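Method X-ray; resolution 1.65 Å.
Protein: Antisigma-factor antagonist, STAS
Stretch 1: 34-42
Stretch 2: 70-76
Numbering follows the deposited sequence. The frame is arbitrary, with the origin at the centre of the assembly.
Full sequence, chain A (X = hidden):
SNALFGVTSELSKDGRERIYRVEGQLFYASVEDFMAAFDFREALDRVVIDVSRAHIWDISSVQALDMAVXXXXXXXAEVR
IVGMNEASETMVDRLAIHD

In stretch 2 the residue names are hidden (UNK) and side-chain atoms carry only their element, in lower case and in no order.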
# COMPACT_ATOMS: atom_id res chain seq x y z
N PHE A 34 0.13 3.59 8.27
CA PHE A 34 0.09 3.00 6.93
C PHE A 34 1.40 2.22 6.66
O PHE A 34 1.38 1.07 6.18
CB PHE A 34 -0.16 4.12 5.91
CG PHE A 34 -0.03 3.68 4.50
CD1 PHE A 34 -1.12 3.08 3.84
CD2 PHE A 34 1.15 3.90 3.80
CE1 PHE A 34 -0.99 2.66 2.48
CE2 PHE A 34 1.29 3.50 2.47
CZ PHE A 34 0.22 2.89 1.79
N MSE A 35 2.55 2.85 6.91
CA MSE A 35 3.85 2.17 6.71
C MSE A 35 3.97 0.88 7.51
O MSE A 35 4.46 -0.13 6.99
CB MSE A 35 5.03 3.10 7.02
CG MSE A 35 5.10 4.35 6.13
SE MSE A 35 5.12 4.01 4.24
CE MSE A 35 6.87 3.25 4.11
N ALA A 36 3.46 0.90 8.75
CA ALA A 36 3.58 -0.23 9.64
C ALA A 36 2.75 -1.42 9.20
O ALA A 36 2.93 -2.54 9.74
CB ALA A 36 3.17 0.18 11.01
N ALA A 37 1.83 -1.18 8.25
CA ALA A 37 1.00 -2.26 7.71
C ALA A 37 1.76 -3.28 6.84
O ALA A 37 1.28 -4.40 6.62
CB ALA A 37 -0.19 -1.72 6.97
N PHE A 38 2.93 -2.90 6.34
CA PHE A 38 3.62 -3.73 5.33
C PHE A 38 4.84 -4.46 5.94
O PHE A 38 5.56 -3.91 6.77
CB PHE A 38 4.07 -2.85 4.15
CG PHE A 38 2.94 -2.15 3.48
CD1 PHE A 38 2.20 -2.79 2.48
CD2 PHE A 38 2.60 -0.84 3.83
CE1 PHE A 38 1.12 -2.15 1.85
CE2 PHE A 38 1.51 -0.18 3.22
CZ PHE A 38 0.77 -0.82 2.23
N ASP A 39 5.07 -5.68 5.50
CA ASP A 39 6.27 -6.41 5.90
C ASP A 39 7.27 -6.32 4.75
O ASP A 39 7.26 -7.16 3.83
CB ASP A 39 5.93 -7.87 6.17
CG ASP A 39 7.15 -8.71 6.54
OD1 ASP A 39 8.28 -8.14 6.65
OD2 ASP A 39 7.00 -9.96 6.70
N PHE A 40 8.14 -5.32 4.81
CA PHE A 40 9.06 -5.05 3.71
C PHE A 40 10.16 -6.11 3.61
O PHE A 40 10.77 -6.27 2.54
CB PHE A 40 9.66 -3.64 3.86
CG PHE A 40 8.63 -2.55 3.79
CD1 PHE A 40 7.90 -2.30 2.61
CD2 PHE A 40 8.34 -1.79 4.91
CE1 PHE A 40 6.92 -1.30 2.57
CE2 PHE A 40 7.38 -0.78 4.87
CZ PHE A 40 6.67 -0.53 3.70
N ARG A 41 10.38 -6.87 4.67
CA ARG A 41 11.52 -7.80 4.68
C ARG A 41 11.20 -9.19 4.16
O ARG A 41 12.10 -10.00 3.99
CB ARG A 41 12.18 -7.87 6.07
CG ARG A 41 12.73 -6.50 6.52
CD ARG A 41 13.76 -6.58 7.68
NE ARG A 41 13.37 -7.43 8.82
CZ ARG A 41 12.16 -7.51 9.39
NH1 ARG A 41 11.13 -6.78 8.95
NH2 ARG A 41 11.97 -8.34 10.41
N GLU A 42 9.92 -9.44 3.85
CA GLU A 42 9.49 -10.77 3.38
C GLU A 42 10.17 -11.10 2.04
O GLU A 42 10.32 -10.22 1.18
CB GLU A 42 7.97 -10.78 3.23
CG GLU A 42 7.40 -12.19 3.02
CD GLU A 42 5.88 -12.22 2.99
OE1 GLU A 42 5.25 -11.14 2.92
OE2 GLU A 42 5.33 -13.34 3.07
N UNK A 70 8.68 1.87 -3.12
CA UNK A 70 10.13 1.91 -3.23
C UNK A 70 10.80 0.89 -2.29
O UNK A 70 11.73 0.19 -2.71
c UNK A 70 10.65 3.32 -2.91
c UNK A 70 12.49 4.97 -2.77
c UNK A 70 12.16 3.53 -3.02
c UNK A 70 12.66 3.10 -4.41
N UNK A 71 10.30 0.80 -1.04
CA UNK A 71 10.89 -0.13 -0.07
C UNK A 71 10.76 -1.59 -0.45
O UNK A 71 11.73 -2.37 -0.27
c UNK A 71 10.26 1.80 3.28
c UNK A 71 10.34 0.11 1.35
n UNK A 71 11.51 1.30 5.31
c UNK A 71 10.54 0.78 4.32
c UNK A 71 10.90 1.43 1.94
N UNK A 72 9.59 -1.97 -0.99
CA UNK A 72 9.44 -3.32 -1.58
C UNK A 72 10.37 -3.55 -2.75
O UNK A 72 11.00 -4.62 -2.83
c UNK A 72 6.01 -3.26 -0.55
c UNK A 72 5.39 -4.77 1.23
c UNK A 72 5.14 -3.63 0.50
c UNK A 72 8.00 -3.61 -1.99
c UNK A 72 7.38 -5.16 -0.10
c UNK A 72 7.11 -4.00 -0.85
c UNK A 72 6.51 -5.55 0.93
N UNK A 73 10.51 -2.54 -3.61
CA UNK A 73 11.42 -2.69 -4.77
C UNK A 73 12.87 -2.87 -4.33
O UNK A 73 13.60 -3.67 -4.91
c UNK A 73 11.26 -1.50 -5.73
c UNK A 73 9.93 -1.57 -6.50
c UNK A 73 9.83 -0.45 -7.55
n UNK A 73 8.19 1.64 -8.57
c UNK A 73 7.87 0.35 -8.83
n UNK A 73 8.63 -0.64 -8.36
n UNK A 73 6.77 0.06 -9.52
N UNK A 74 13.28 -2.14 -3.30
CA UNK A 74 14.65 -2.23 -2.82
C UNK A 74 14.94 -3.54 -2.15
O UNK A 74 16.10 -3.91 -2.00
c UNK A 74 15.26 1.25 -1.48
n UNK A 74 15.83 2.40 -2.17
c UNK A 74 15.01 0.19 -2.47
n UNK A 74 16.31 4.64 -2.41
c UNK A 74 14.92 -1.13 -1.82
c UNK A 74 15.77 3.65 -1.71
n UNK A 74 15.17 3.89 -0.54
N UNK A 75 13.88 -4.24 -1.74
CA UNK A 75 14.01 -5.56 -1.12
C UNK A 75 13.93 -6.67 -2.19
O UNK A 75 14.01 -7.86 -1.86
c UNK A 75 12.99 -5.73 0.00
o UNK A 75 14.85 -6.88 1.71
o UNK A 75 14.92 -5.27 3.12
c UNK A 75 14.46 -5.77 2.09
c UNK A 75 13.37 -5.02 1.29
N UNK A 76 13.76 -6.27 -3.45
CA UNK A 76 13.92 -7.17 -4.61
C UNK A 76 12.64 -7.54 -5.36
O UNK A 76 12.68 -8.26 -6.38

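Position 70 opens the stretch within a helix that begins earlier in the chain. Its side chain consists of four carbons and forks at the second, the pattern of leucine, and it makes no contact with stretch 1. Leu70 adopts a chi1 t, chi2 p rotamer, and its end leads away from the contact.

At position 71 four carbons run in a row and end in a nitrogen. The CA-to-CB bond points toward stretch 1, and the chain lies along the ring of Phe40 and near the selenomethionine Met35. An unbranched chain of this length with a terminal nitrogen is lysine. Lys71 CE sits 3.4 Å from Phe40 CD2 and 3.8 Å from the centroid of the Phe40 ring, 26° off the ring normal, so a CH-pi contact forms over the face. Carbons beside an ammonium group are slightly polarised and suit such a position. Lys71 CD also meets CE of Met35 at 3.8 Å.

Position 72 carries one carbon followed by a ring of six carbons, with no oxygen on the ring; this is phenylalanine. The CA-to-CB bond points sideways, but the ring comes nearer and meets Phe38, Asp39 and Phe40. Phe72 CE2 lies 3.6 Å from Phe38 CD1 and also 3.6 Å from Phe40 CE1, while Phe72 CE1 approaches the backbone O of Asp39 at 3.4 Å.

Position 73 has three carbons, a nitrogen, and then a carbon bearing two further nitrogens. That guanidinium identifies arginine. Arg73 is exposed and out of reach of stretch 1, and its NH2 is hydrogen-bonded elsewhere in the structure.

The same pattern of three carbons, a nitrogen and a carbon with two more nitrogens recurs at position 74, again an arginine. The side chain of Arg74 is likewise out of reach, whereas its backbone N donates to Leu70 O at 2.9 Å, a regular helical bond.

Three carbons, the last carrying two oxygens, define the side chain at position 75. Its CA-to-CB bond points toward stretch 1, and the side chain packs beside the backbone of Phe40; a carboxylate on this length of chain is glutamate. Glu75 CG lies 3.1 Å from Phe40 O, a close approach without a hydrogen bond, and Glu75 OE2 is 4.2 Å from Arg41 CG.

Position 76 has no side-chain atoms and is glycine. Its phi of 110° would jam a CB against the carbonyl O of the preceding residue. Gly76 N donates to Arg73 O at 3.0 Å, and the positive phi closes the helix in a Schellman motif.

The contact buries 390 Å², both sides summed, and contains no hydrogen bond across the stretches; it rests on packing. Phe40 is its centre: its edge is directed toward the face of Phe72, with centroids 4.8 Å apart and planes at 57°, while Lys71 covers a face of its ring. The type I turn from Asp39 to Glu42 carries Phe40, and Arg41 N donates to Asp39 OD1 at 3.2 Å within that turn.

Stretch 2, residues 70-76: LKFRREG
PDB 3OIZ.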